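Local coordinates for HTH-type transcriptional activator ampR (PDB 3KOS), which regulates expression of the AmpC beta-lactamase gene as a LysR-family transcription factor, this chain being its effector-binding domain, at residues Ala99-Phe104 / Ala116-Thr121; Pro89-Gln94 / Met150-Ala155; Ser84-Pro89 / Thr141-Ala146. All coordinates share one frame; numbering follows the deposited sequence.

Interaction 1. Residues Ala99-Phe104 / Ala116-Thr121; sequences ADILKF and ALWMQT. Unlike the reference sequence in segment 116-121: T121 (reference Ala).
I101 and M119, a selenomethionine, form the close-packed centre of this contact. The terminal methyl CE of M119 rests on the branch point of I101, 3.9 Å from I101 CB. I101 CG2 lies almost as near to the same methyl, with CE 4.0 Å from it. The M119 chain bends at chi2 (-62°) and then runs straight on through SE, so that CE projects from the helix toward the loop. The two side chains pass alongside each other in opposite directions.

The other end of I101 meets the indole. Its CD1 methyl approaches W118 CZ3 at 3.7 Å, obliquely, on the six-membered half of the ring. With CG anti to the backbone N (chi1 -169°), W118 carries its ring atoms CZ3 and CH2 to I101 CD1. Its polar end is satisfied, since W118 NE1 bonds to T175 O. A glycerol molecule, probably from the crystallisation liquor, lies about 5 Å from the W118 side chain.

I101, W118 and M119 are buried. L102 makes the looser border. It is partly exposed. Across this contact it meets M119 alone, with L102 CD2 4.0 Å from M119 CE; beyond it, L102 also touches H131. On the far side of the helix, Q120 and T121 are exposed.

Every touch between the segments is apolar. Segment 99-104 lies in the loop between helix 89-92 and strand 106-109, and helix 114-121 follows that strand. I101 and W118 both also pack on P85 of strand 73-86, which joins this contact to the main sheet.

Interaction 2. Residues Pro89-Gln94 / Met150-Ala155; sequences PTLASQ and MGVAIA
L91 makes the apolar part of this contact through a single methyl, CD2. The methyl of V152 that meets it is CG2, 4.1 Å from L91 CD2. V152 CG1 is anti to the backbone N (chi1 179°), which leaves CG2 beside that N and facing L91. The second touch is on backbone. L91 CD2 sits 3.9 Å from G151 O and equally near the carbonyl carbon, so the methyl packs on the peptide that links G151 to V152. All three residues are buried, but the shared surface is small.

Hydrogen bonds lie within the segments or reach outside them. T90 O takes two side-chain donors. Q94 NE2 gives it a bond of 3.0 Å with an N-H...O angle of 155°, from above the carbonyl plane. S93 OG donates at 2.7 Å from the opposite face. These bonds fold the S93 and Q94 side chains back toward T90.

The other segment pairs through its backbone. V152 bonds with P105 and L107, A153 with L86, and A155 with S84. M150 packs on F28 of the second subunit.

A short helix thus packs beside the entry to strand 153-156. The alternating helices and strands are consistent with the periplasmic-binding-protein-like alpha/beta fold of LysR effector-binding domains.

Interaction 3. Residues Ser84-Pro89 / Thr141-Ala146; sequences SPLCSP and TMLEAA
L86 and L143 meet methyl to methyl, with L86 CD1 4.1 Å from L143 CD1. The same L143 methyl also lies 4.1 Å from L86 CB, so it covers both the root and one branch of the L86 side chain. The two side chains approach at a slant. A second touch is made by A146, whose CB sits 4.2 Å from L86 O. The third is S88 CB, 3.7 Å from A146 O.

One water closes the polar side. It accepts from S88 N at 2.9 Å and donates to A146 O at 2.7 Å. The water thereby joins the backbone just after the strand to a carbonyl near the C-terminal end of the helix. All four touching residues are buried, and the water satisfies a main-chain N-H and a main-chain carbonyl there.

The next shell positions these groups. S88 OG stands between its own backbone N and carbonyl carbon (chi1 64°) and caps L91 N, as the N-cap of helix 89-92. C87 pairs through its backbone with V170.

Helix 139-147 also faces the second subunit. T141 and E144 pack on I24 of that subunit, and A145 on its F28. E144 OE1, which has a weak bond from Q147 NE2, comes close to the like-charged E144 OE1 of the second subunit.

The same helix lies on the sheet. M142 and A146 pack on A153, and L143 on A155, both of strand 153-156, the neighbour of strand 73-86 in the sheet. M142, A145 and A146 also touch L107 of strand 106-109.

Interactions 2 and 3 lie close together, with centres about 6 Å apart. Interaction 1 sits farther out, its centre about 12 Å from that of interaction 2 and 14 Å from that of interaction 3. Along the chain the order is 84-89, 89-94, 99-104, 116-121, 141-146, 150-155. Interactions 2 and 3 share P89, and their segments alternate, whereas interaction 1 falls within the span each of them closes. K103 NZ probably bonds to Q94 O, linking interactions 1 and 2. W118 and I101 reach P85, joining interactions 1 and 3. The three contacts thus tie the loop and helices of this part of the effector-binding domain to neighbouring strands 73-86 and 153-156.

Interaction 1. Residues Ala99-Phe104 / Ala116-Thr121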
ATOM      1  N   ALA A  99      14.950 -23.101   7.359  1.00 20.93           N
ATOM      2  CA  ALA A  99      15.921 -22.400   8.194  1.00 20.37           C
ATOM      3  C   ALA A  99      16.710 -21.351   7.402  1.00 18.29           C
ATOM      4  O   ALA A  99      17.157 -20.343   7.956  1.00 18.62           O
ATOM      5  CB  ALA A  99      16.869 -23.394   8.868  1.00 25.37           C
ATOM      6  N   ASP A 100      16.874 -21.590   6.105  1.00 16.52           N
ATOM      7  CA  ASP A 100      17.617 -20.675   5.243  1.00 19.54           C
ATOM      8  C   ASP A 100      16.954 -19.299   5.143  1.00 18.73           C
ATOM      9  O   ASP A 100      17.606 -18.313   4.809  1.00 18.04           O
ATOM     10  CB  ASP A 100      17.773 -21.265   3.836  1.00 18.10           C
ATOM     11  CG  ASP A 100      18.755 -22.429   3.792  1.00 22.75           C
ATOM     12  OD1 ASP A 100      19.622 -22.519   4.684  1.00 23.02           O
ATOM     13  OD2 ASP A 100      18.655 -23.250   2.862  1.00 22.25           O
ATOM     14  N   ILE A 101      15.654 -19.239   5.414  1.00 17.78           N
ATOM     15  CA  ILE A 101      14.939 -17.967   5.394  1.00 15.84           C
ATOM     16  C   ILE A 101      15.628 -16.979   6.333  1.00 17.33           C
ATOM     17  O   ILE A 101      15.686 -15.773   6.061  1.00 17.06           O
ATOM     18  CB  ILE A 101      13.458 -18.149   5.778  1.00 16.43           C
ATOM     19  CG1 ILE A 101      12.713 -18.856   4.642  1.00 16.74           C
ATOM     20  CG2 ILE A 101      12.806 -16.800   6.086  1.00 15.24           C
ATOM     21  CD1 ILE A 101      11.298 -19.324   4.995  1.00 16.59           C
ATOM     22  N   LEU A 102      16.182 -17.504   7.424  1.00 16.68           N
ATOM     23  CA  LEU A 102      16.781 -16.676   8.468  1.00 17.22           C
ATOM     24  C   LEU A 102      18.148 -16.095   8.097  1.00 17.32           C
ATOM     25  O   LEU A 102      18.756 -15.357   8.878  1.00 19.12           O
ATOM     26  CB  LEU A 102      16.836 -17.442   9.793  1.00 18.86           C
ATOM     27  CG  LEU A 102      15.456 -17.891  10.268  1.00 20.58           C
ATOM     28  CD1 LEU A 102      15.536 -18.726  11.531  1.00 24.83           C
ATOM     29  CD2 LEU A 102      14.565 -16.670  10.483  1.00 20.52           C
ATOM     30  N   LYS A 103      18.626 -16.410   6.901  1.00 17.54           N
ATOM     31  CA  LYS A 103      19.786 -15.711   6.367  1.00 17.59           C
ATOM     32  C   LYS A 103      19.421 -14.255   6.120  1.00 21.03           C
ATOM     33  O   LYS A 103      20.290 -13.386   6.086  1.00 18.98           O
ATOM     34  CB  LYS A 103      20.219 -16.327   5.041  1.00 18.06           C
ATOM     35  CG  LYS A 103      20.836 -17.702   5.136  1.00 21.04           C
ATOM     36  CD  LYS A 103      21.034 -18.231   3.726  1.00 19.68           C
ATOM     37  CE  LYS A 103      21.640 -19.612   3.712  1.00 27.04           C
ATOM     38  NZ  LYS A 103      21.836 -20.051   2.304  1.00 24.46           N
ATOM     39  N   PHE A 104      18.126 -13.995   5.948  1.00 17.28           N
ATOM     40  CA  PHE A 104      17.657 -12.676   5.523  1.00 15.00           C
ATOM     41  C   PHE A 104      16.749 -12.009   6.552  1.00 15.08           C
ATOM     42  O   PHE A 104      16.235 -12.670   7.454  1.00 14.40           O
ATOM     43  CB  PHE A 104      16.947 -12.799   4.176  1.00 15.03           C
ATOM     44  CG  PHE A 104      17.761 -13.519   3.145  1.00 15.88           C
ATOM     45  CD1 PHE A 104      18.806 -12.880   2.507  1.00 18.13           C
ATOM     46  CD2 PHE A 104      17.506 -14.840   2.842  1.00 19.44           C
ATOM     47  CE1 PHE A 104      19.574 -13.544   1.570  1.00 19.62           C
ATOM     48  CE2 PHE A 104      18.269 -15.509   1.901  1.00 21.00           C
ATOM     49  CZ  PHE A 104      19.304 -14.858   1.270  1.00 20.65           C
ATOM     50  N   ALA A 116       6.602 -16.720  13.667  1.00 18.41           N
ATOM     51  CA  ALA A 116       6.646 -17.750  14.696  1.00 20.23           C
ATOM     52  C   ALA A 116       5.694 -18.886  14.325  1.00 16.98           C
ATOM     53  O   ALA A 116       6.042 -20.061  14.434  1.00 15.63           O
ATOM     54  CB  ALA A 116       6.279 -17.166  16.055  1.00 21.33           C
ATOM     55  N   LEU A 117       4.502 -18.532  13.862  1.00 16.65           N
ATOM     56  CA  LEU A 117       3.498 -19.533  13.524  1.00 17.19           C
ATOM     57  C   LEU A 117       3.868 -20.340  12.285  1.00 17.20           C
ATOM     58  O   LEU A 117       3.687 -21.555  12.266  1.00 15.97           O
ATOM     59  CB  LEU A 117       2.115 -18.896  13.371  1.00 20.17           C
ATOM     60  CG  LEU A 117       1.576 -18.308  14.681  1.00 25.10           C
ATOM     61  CD1 LEU A 117       0.377 -17.405  14.443  1.00 28.32           C
ATOM     62  CD2 LEU A 117       1.226 -19.421  15.672  1.00 28.50           C
ATOM     63  N   TRP A 118       4.385 -19.688  11.245  1.00 14.46           N
ATOM     64  CA  TRP A 118       4.775 -20.444  10.055  1.00 11.27           C
ATOM     65  C   TRP A 118       5.930 -21.403  10.351  1.00 14.71           C
ATOM     66  O   TRP A 118       5.889 -22.573   9.962  1.00 15.38           O
ATOM     67  CB  TRP A 118       5.123 -19.529   8.870  1.00 12.00           C
ATOM     68  CG  TRP A 118       5.265 -20.291   7.603  1.00  9.48           C
ATOM     69  CD1 TRP A 118       4.262 -20.644   6.739  1.00 11.18           C
ATOM     70  CD2 TRP A 118       6.467 -20.835   7.065  1.00 11.91           C
ATOM     71  NE1 TRP A 118       4.774 -21.363   5.691  1.00 12.70           N
ATOM     72  CE2 TRP A 118       6.126 -21.502   5.871  1.00 10.20           C
ATOM     73  CE3 TRP A 118       7.807 -20.821   7.473  1.00 12.06           C
ATOM     74  CZ2 TRP A 118       7.075 -22.144   5.083  1.00 13.96           C
ATOM     75  CZ3 TRP A 118       8.745 -21.462   6.690  1.00 12.19           C
ATOM     76  CH2 TRP A 118       8.375 -22.114   5.512  1.00 11.63           C
HETATM   77  N   MSE A 119       6.968 -20.895  11.016  1.00 13.91           N
HETATM   78  CA  MSE A 119       8.102 -21.723  11.411  1.00 15.85           C
HETATM   79  C   MSE A 119       7.627 -22.909  12.250  1.00 17.11           C
HETATM   80  O   MSE A 119       8.019 -24.042  12.005  1.00 17.31           O
HETATM   81  CB  MSE A 119       9.125 -20.901  12.206  1.00 15.57           C
HETATM   82  CG  MSE A 119       9.884 -19.877  11.366  1.00 16.63           C
HETATM   83 SE   MSE A 119      10.925 -20.750   9.953  1.00 33.24          SE
HETATM   84  CE  MSE A 119      11.719 -19.162   9.100  1.00 22.46           C
ATOM     85  N   GLN A 120       6.796 -22.628  13.248  1.00 16.47           N
ATOM     86  CA  GLN A 120       6.259 -23.670  14.123  1.00 17.41           C
ATOM     87  C   GLN A 120       5.561 -24.764  13.302  1.00 18.99           C
ATOM     88  O   GLN A 120       5.759 -25.956  13.542  1.00 17.93           O
ATOM     89  CB  GLN A 120       5.297 -23.044  15.136  1.00 21.11           C
ATOM     90  CG  GLN A 120       4.592 -24.029  16.056  1.00 21.69           C
ATOM     91  CD  GLN A 120       3.616 -23.356  17.016  1.00 23.09           C
ATOM     92  OE1 GLN A 120       2.555 -22.866  16.614  1.00 23.93           O
ATOM     93  NE2 GLN A 120       3.964 -23.345  18.297  1.00 27.51           N
ATOM     94  N   THR A 121       4.772 -24.350  12.312  1.00 17.10           N
ATOM     95  CA  THR A 121       4.033 -25.276  11.451  1.00 14.82           C
ATOM     96  C   THR A 121       4.937 -26.192  10.641  1.00 18.06           C
ATOM     97  O   THR A 121       4.598 -27.354  10.402  1.00 17.87           O
ATOM     98  CB  THR A 121       3.093 -24.503  10.493  1.00 13.66           C
ATOM     99  OG1 THR A 121       2.125 -23.783  11.265  1.00 16.90           O
ATOM    100  CG2 THR A 121       2.379 -25.438   9.537  1.00 16.46           C
TER

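Interaction 2. Residues Pro89-Gln94 / Met150-Ala155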
ATOM      1  N   PRO A  89      13.500 -13.890  -6.683  1.00 16.02           N
ATOM      2  CA  PRO A  89      14.218 -15.050  -7.214  1.00 21.01           C
ATOM      3  C   PRO A  89      15.658 -15.085  -6.710  1.00 19.49           C
ATOM      4  O   PRO A  89      16.205 -16.164  -6.476  1.00 22.02           O
ATOM      5  CB  PRO A  89      14.170 -14.825  -8.731  1.00 21.43           C
ATOM      6  CG  PRO A  89      12.939 -13.995  -8.948  1.00 21.22           C
ATOM      7  CD  PRO A  89      12.895 -13.072  -7.754  1.00 18.17           C
ATOM      8  N   THR A  90      16.264 -13.917  -6.528  1.00 21.27           N
ATOM      9  CA  THR A  90      17.639 -13.846  -6.041  1.00 21.98           C
ATOM     10  C   THR A  90      17.802 -14.360  -4.604  1.00 24.27           C
ATOM     11  O   THR A  90      18.761 -15.075  -4.297  1.00 20.98           O
ATOM     12  CB  THR A  90      18.232 -12.415  -6.183  1.00 25.74           C
ATOM     13  OG1 THR A  90      18.439 -12.126  -7.571  1.00 28.09           O
ATOM     14  CG2 THR A  90      19.558 -12.307  -5.460  1.00 25.34           C
ATOM     15  N   LEU A  91      16.874 -14.008  -3.717  1.00 17.75           N
ATOM     16  CA  LEU A  91      16.918 -14.557  -2.369  1.00 17.85           C
ATOM     17  C   LEU A  91      16.567 -16.036  -2.389  1.00 17.49           C
ATOM     18  O   LEU A  91      17.113 -16.819  -1.611  1.00 21.20           O
ATOM     19  CB  LEU A  91      15.968 -13.812  -1.424  1.00 17.69           C
ATOM     20  CG  LEU A  91      16.605 -12.670  -0.640  1.00 17.08           C
ATOM     21  CD1 LEU A  91      17.062 -11.564  -1.580  1.00 20.90           C
ATOM     22  CD2 LEU A  91      15.655 -12.118   0.402  1.00 14.48           C
ATOM     23  N   ALA A  92      15.652 -16.416  -3.272  1.00 16.32           N
ATOM     24  CA  ALA A  92      15.215 -17.803  -3.322  1.00 18.34           C
ATOM     25  C   ALA A  92      16.380 -18.725  -3.675  1.00 23.06           C
ATOM     26  O   ALA A  92      16.413 -19.881  -3.257  1.00 22.41           O
ATOM     27  CB  ALA A  92      14.088 -17.969  -4.310  1.00 18.19           C
ATOM     28  N   SER A  93      17.342 -18.207  -4.433  1.00 23.42           N
ATOM     29  CA  SER A  93      18.471 -19.021  -4.871  1.00 23.15           C
ATOM     30  C   SER A  93      19.329 -19.455  -3.685  1.00 24.70           C
ATOM     31  O   SER A  93      20.143 -20.368  -3.801  1.00 25.82           O
ATOM     32  CB  SER A  93      19.319 -18.264  -5.894  1.00 20.97           C
ATOM     33  OG  SER A  93      20.073 -17.238  -5.271  1.00 24.81           O
ATOM     34  N   GLN A  94      19.140 -18.795  -2.545  1.00 21.18           N
ATOM     35  CA  GLN A  94      19.925 -19.075  -1.349  1.00 20.13           C
ATOM     36  C   GLN A  94      19.080 -19.766  -0.284  1.00 19.60           C
ATOM     37  O   GLN A  94      19.499 -19.910   0.862  1.00 20.43           O
ATOM     38  CB  GLN A  94      20.505 -17.780  -0.791  1.00 23.68           C
ATOM     39  CG  GLN A  94      21.432 -17.060  -1.761  1.00 25.53           C
ATOM     40  CD  GLN A  94      21.595 -15.589  -1.427  1.00 30.11           C
ATOM     41  OE1 GLN A  94      22.281 -15.226  -0.469  1.00 31.69           O
ATOM     42  NE2 GLN A  94      20.965 -14.730  -2.225  1.00 31.43           N
HETATM   43  N   MSE A 150      14.532  -6.791   0.028  1.00 13.21           N
HETATM   44  CA  MSE A 150      14.743  -6.256   1.371  1.00 12.40           C
HETATM   45  C   MSE A 150      14.657  -7.362   2.437  1.00 12.23           C
HETATM   46  O   MSE A 150      15.178  -7.222   3.536  1.00 13.43           O
HETATM   47  CB  MSE A 150      13.752  -5.125   1.698  1.00 11.83           C
HETATM   48  CG  MSE A 150      13.845  -3.899   0.790  1.00 11.64           C
HETATM   49 SE   MSE A 150      15.623  -3.060   0.959  1.00 30.62          SE
HETATM   50  CE  MSE A 150      15.484  -2.525   2.828  1.00 15.62           C
ATOM     51  N   GLY A 151      13.978  -8.453   2.108  1.00 12.76           N
ATOM     52  CA  GLY A 151      13.820  -9.548   3.042  1.00 12.93           C
ATOM     53  C   GLY A 151      12.819 -10.543   2.505  1.00  9.88           C
ATOM     54  O   GLY A 151      12.344 -10.410   1.375  1.00 11.08           O
ATOM     55  N   VAL A 152      12.515 -11.552   3.310  1.00  9.57           N
ATOM     56  CA  VAL A 152      11.518 -12.547   2.948  1.00 10.30           C
ATOM     57  C   VAL A 152      10.185 -12.146   3.567  1.00  9.75           C
ATOM     58  O   VAL A 152      10.103 -11.906   4.768  1.00 10.45           O
ATOM     59  CB  VAL A 152      11.927 -13.945   3.447  1.00  9.26           C
ATOM     60  CG1 VAL A 152      10.853 -14.982   3.082  1.00 10.09           C
ATOM     61  CG2 VAL A 152      13.273 -14.334   2.850  1.00 10.53           C
ATOM     62  N   ALA A 153       9.159 -12.046   2.727  1.00 10.55           N
ATOM     63  CA  ALA A 153       7.826 -11.657   3.170  1.00 10.49           C
ATOM     64  C   ALA A 153       6.988 -12.887   3.499  1.00  9.45           C
ATOM     65  O   ALA A 153       7.321 -13.998   3.106  1.00  9.02           O
ATOM     66  CB  ALA A 153       7.139 -10.866   2.075  1.00  8.97           C
ATOM     67  N   ILE A 154       5.908 -12.683   4.233  1.00 10.77           N
ATOM     68  CA  ILE A 154       4.899 -13.721   4.365  1.00 11.45           C
ATOM     69  C   ILE A 154       3.546 -13.051   4.182  1.00 10.51           C
ATOM     70  O   ILE A 154       3.224 -12.074   4.867  1.00 13.39           O
ATOM     71  CB  ILE A 154       5.026 -14.503   5.704  1.00  9.87           C
ATOM     72  CG1 ILE A 154       4.030 -15.677   5.738  1.00 12.05           C
ATOM     73  CG2 ILE A 154       4.865 -13.568   6.904  1.00 11.39           C
ATOM     74  CD1 ILE A 154       4.267 -16.649   6.899  1.00 12.46           C
ATOM     75  N   ALA A 155       2.764 -13.560   3.234  1.00 11.05           N
ATOM     76  CA  ALA A 155       1.550 -12.878   2.816  1.00 12.41           C
ATOM     77  C   ALA A 155       0.599 -13.828   2.098  1.00 11.02           C
ATOM     78  O   ALA A 155       0.984 -14.948   1.751  1.00 10.97           O
ATOM     79  CB  ALA A 155       1.903 -11.684   1.912  1.00  9.95           C
TER

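Interaction 3. Residues Ser84-Pro89 / Thr141-Ala146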
ATOM      1  N   SER A  84       2.184 -17.773   2.904  1.00 10.51           N
ATOM      2  CA  SER A  84       3.408 -18.541   2.777  1.00  9.64           C
ATOM      3  C   SER A  84       4.551 -17.560   2.512  1.00 11.18           C
ATOM      4  O   SER A  84       4.309 -16.426   2.090  1.00  9.90           O
ATOM      5  CB  SER A  84       3.249 -19.540   1.624  1.00 12.91           C
ATOM      6  OG  SER A  84       4.255 -20.535   1.645  1.00 16.54           O
ATOM      7  N   PRO A  85       5.798 -17.973   2.783  1.00  9.68           N
ATOM      8  CA  PRO A  85       6.922 -17.086   2.485  1.00  9.93           C
ATOM      9  C   PRO A  85       6.990 -16.749   1.001  1.00 11.02           C
ATOM     10  O   PRO A  85       6.671 -17.591   0.165  1.00  9.33           O
ATOM     11  CB  PRO A  85       8.137 -17.914   2.900  1.00 11.23           C
ATOM     12  CG  PRO A  85       7.625 -18.749   4.037  1.00 10.10           C
ATOM     13  CD  PRO A  85       6.200 -19.106   3.646  1.00 11.00           C
ATOM     14  N   LEU A  86       7.387 -15.518   0.702  1.00 10.67           N
ATOM     15  CA  LEU A  86       7.496 -15.040  -0.670  1.00 11.15           C
ATOM     16  C   LEU A  86       8.726 -14.165  -0.753  1.00 10.28           C
ATOM     17  O   LEU A  86       8.924 -13.312   0.101  1.00  8.59           O
ATOM     18  CB  LEU A  86       6.269 -14.198  -1.033  1.00  8.47           C
ATOM     19  CG  LEU A  86       4.933 -14.934  -1.082  1.00  8.77           C
ATOM     20  CD1 LEU A  86       3.789 -13.929  -1.113  1.00 10.61           C
ATOM     21  CD2 LEU A  86       4.871 -15.865  -2.294  1.00 11.19           C
ATOM     22  N   CYS A  87       9.552 -14.359  -1.783  1.00 10.59           N
ATOM     23  CA  CYS A  87      10.782 -13.592  -1.877  1.00 10.57           C
ATOM     24  C   CYS A  87      11.238 -13.449  -3.329  1.00 12.38           C
ATOM     25  O   CYS A  87      10.673 -14.069  -4.234  1.00 13.49           O
ATOM     26  CB  CYS A  87      11.886 -14.229  -1.024  1.00 15.53           C
ATOM     27  SG  CYS A  87      12.352 -15.873  -1.622  1.00 14.97           S
ATOM     28  N   SER A  88      12.242 -12.604  -3.547  1.00 12.91           N
ATOM     29  CA  SER A  88      12.758 -12.408  -4.894  1.00 15.59           C
ATOM     30  C   SER A  88      13.438 -13.685  -5.359  1.00 18.26           C
ATOM     31  O   SER A  88      13.903 -14.475  -4.536  1.00 14.91           O
ATOM     32  CB  SER A  88      13.754 -11.258  -4.930  1.00 16.02           C
ATOM     33  OG  SER A  88      14.902 -11.550  -4.151  1.00 19.19           O
ATOM     34  N   PRO A  89      13.500 -13.890  -6.683  1.00 16.02           N
ATOM     35  CA  PRO A  89      14.218 -15.050  -7.214  1.00 21.01           C
ATOM     36  C   PRO A  89      15.658 -15.085  -6.710  1.00 19.49           C
ATOM     37  O   PRO A  89      16.205 -16.164  -6.476  1.00 22.02           O
ATOM     38  CB  PRO A  89      14.170 -14.825  -8.731  1.00 21.43           C
ATOM     39  CG  PRO A  89      12.939 -13.995  -8.948  1.00 21.22           C
ATOM     40  CD  PRO A  89      12.895 -13.072  -7.754  1.00 18.17           C
ATOM     41  N   THR A 141       2.532  -3.141  -0.080  1.00  7.04           N
ATOM     42  CA  THR A 141       3.806  -2.476   0.222  1.00  6.79           C
ATOM     43  C   THR A 141       4.867  -3.502   0.616  1.00  7.24           C
ATOM     44  O   THR A 141       6.023  -3.423   0.184  1.00  7.48           O
ATOM     45  CB  THR A 141       3.612  -1.461   1.364  1.00  7.33           C
ATOM     46  OG1 THR A 141       2.607  -0.514   0.974  1.00  8.46           O
ATOM     47  CG2 THR A 141       4.925  -0.722   1.677  1.00  5.55           C
HETATM   48  N   MSE A 142       4.482  -4.477   1.429  1.00  7.21           N
HETATM   49  CA  MSE A 142       5.428  -5.517   1.837  1.00  6.54           C
HETATM   50  C   MSE A 142       6.041  -6.233   0.624  1.00  8.29           C
HETATM   51  O   MSE A 142       7.244  -6.514   0.602  1.00  9.79           O
HETATM   52  CB  MSE A 142       4.737  -6.551   2.732  1.00  6.90           C
HETATM   53  CG  MSE A 142       5.667  -7.639   3.178  1.00  9.60           C
HETATM   54 SE   MSE A 142       4.676  -9.129   4.014  1.00 23.37          SE
HETATM   55  CE  MSE A 142       3.718  -8.156   5.420  1.00 15.24           C
ATOM     56  N   LEU A 143       5.213  -6.549  -0.370  1.00  9.40           N
ATOM     57  CA  LEU A 143       5.693  -7.304  -1.538  1.00  7.87           C
ATOM     58  C   LEU A 143       6.541  -6.453  -2.474  1.00  9.96           C
ATOM     59  O   LEU A 143       7.368  -6.980  -3.222  1.00 10.49           O
ATOM     60  CB  LEU A 143       4.540  -7.970  -2.304  1.00  6.83           C
ATOM     61  CG  LEU A 143       4.249  -9.419  -1.889  1.00  8.64           C
ATOM     62  CD1 LEU A 143       5.383 -10.348  -2.297  1.00  6.90           C
ATOM     63  CD2 LEU A 143       3.979  -9.532  -0.381  1.00  9.28           C
ATOM     64  N   GLU A 144       6.341  -5.139  -2.444  1.00  9.59           N
ATOM     65  CA  GLU A 144       7.254  -4.249  -3.147  1.00  9.94           C
ATOM     66  C   GLU A 144       8.631  -4.343  -2.516  1.00 11.79           C
ATOM     67  O   GLU A 144       9.640  -4.449  -3.218  1.00 10.52           O
ATOM     68  CB  GLU A 144       6.752  -2.796  -3.149  1.00 10.57           C
ATOM     69  CG  GLU A 144       5.542  -2.580  -4.036  1.00 14.58           C
ATOM     70  CD  GLU A 144       5.823  -2.943  -5.493  1.00 17.16           C
ATOM     71  OE1 GLU A 144       5.150  -3.858  -6.024  1.00 21.16           O
ATOM     72  OE2 GLU A 144       6.727  -2.320  -6.095  1.00 17.52           O
ATOM     73  N   ALA A 145       8.675  -4.310  -1.184  1.00  8.95           N
ATOM     74  CA  ALA A 145       9.951  -4.433  -0.474  1.00  9.61           C
ATOM     75  C   ALA A 145      10.591  -5.794  -0.740  1.00 10.89           C
ATOM     76  O   ALA A 145      11.804  -5.887  -0.928  1.00 12.23           O
ATOM     77  CB  ALA A 145       9.752  -4.221   1.024  1.00  9.10           C
ATOM     78  N   ALA A 146       9.775  -6.850  -0.754  1.00  9.49           N
ATOM     79  CA  ALA A 146      10.273  -8.193  -1.059  1.00 10.66           C
ATOM     80  C   ALA A 146      10.828  -8.308  -2.483  1.00 12.32           C
ATOM     81  O   ALA A 146      11.869  -8.939  -2.699  1.00 14.13           O
ATOM     82  CB  ALA A 146       9.186  -9.249  -0.815  1.00 10.03           C
TER
HETATM   83  O   HOH W   1      12.808 -10.925  -1.196  1.00 13.07           O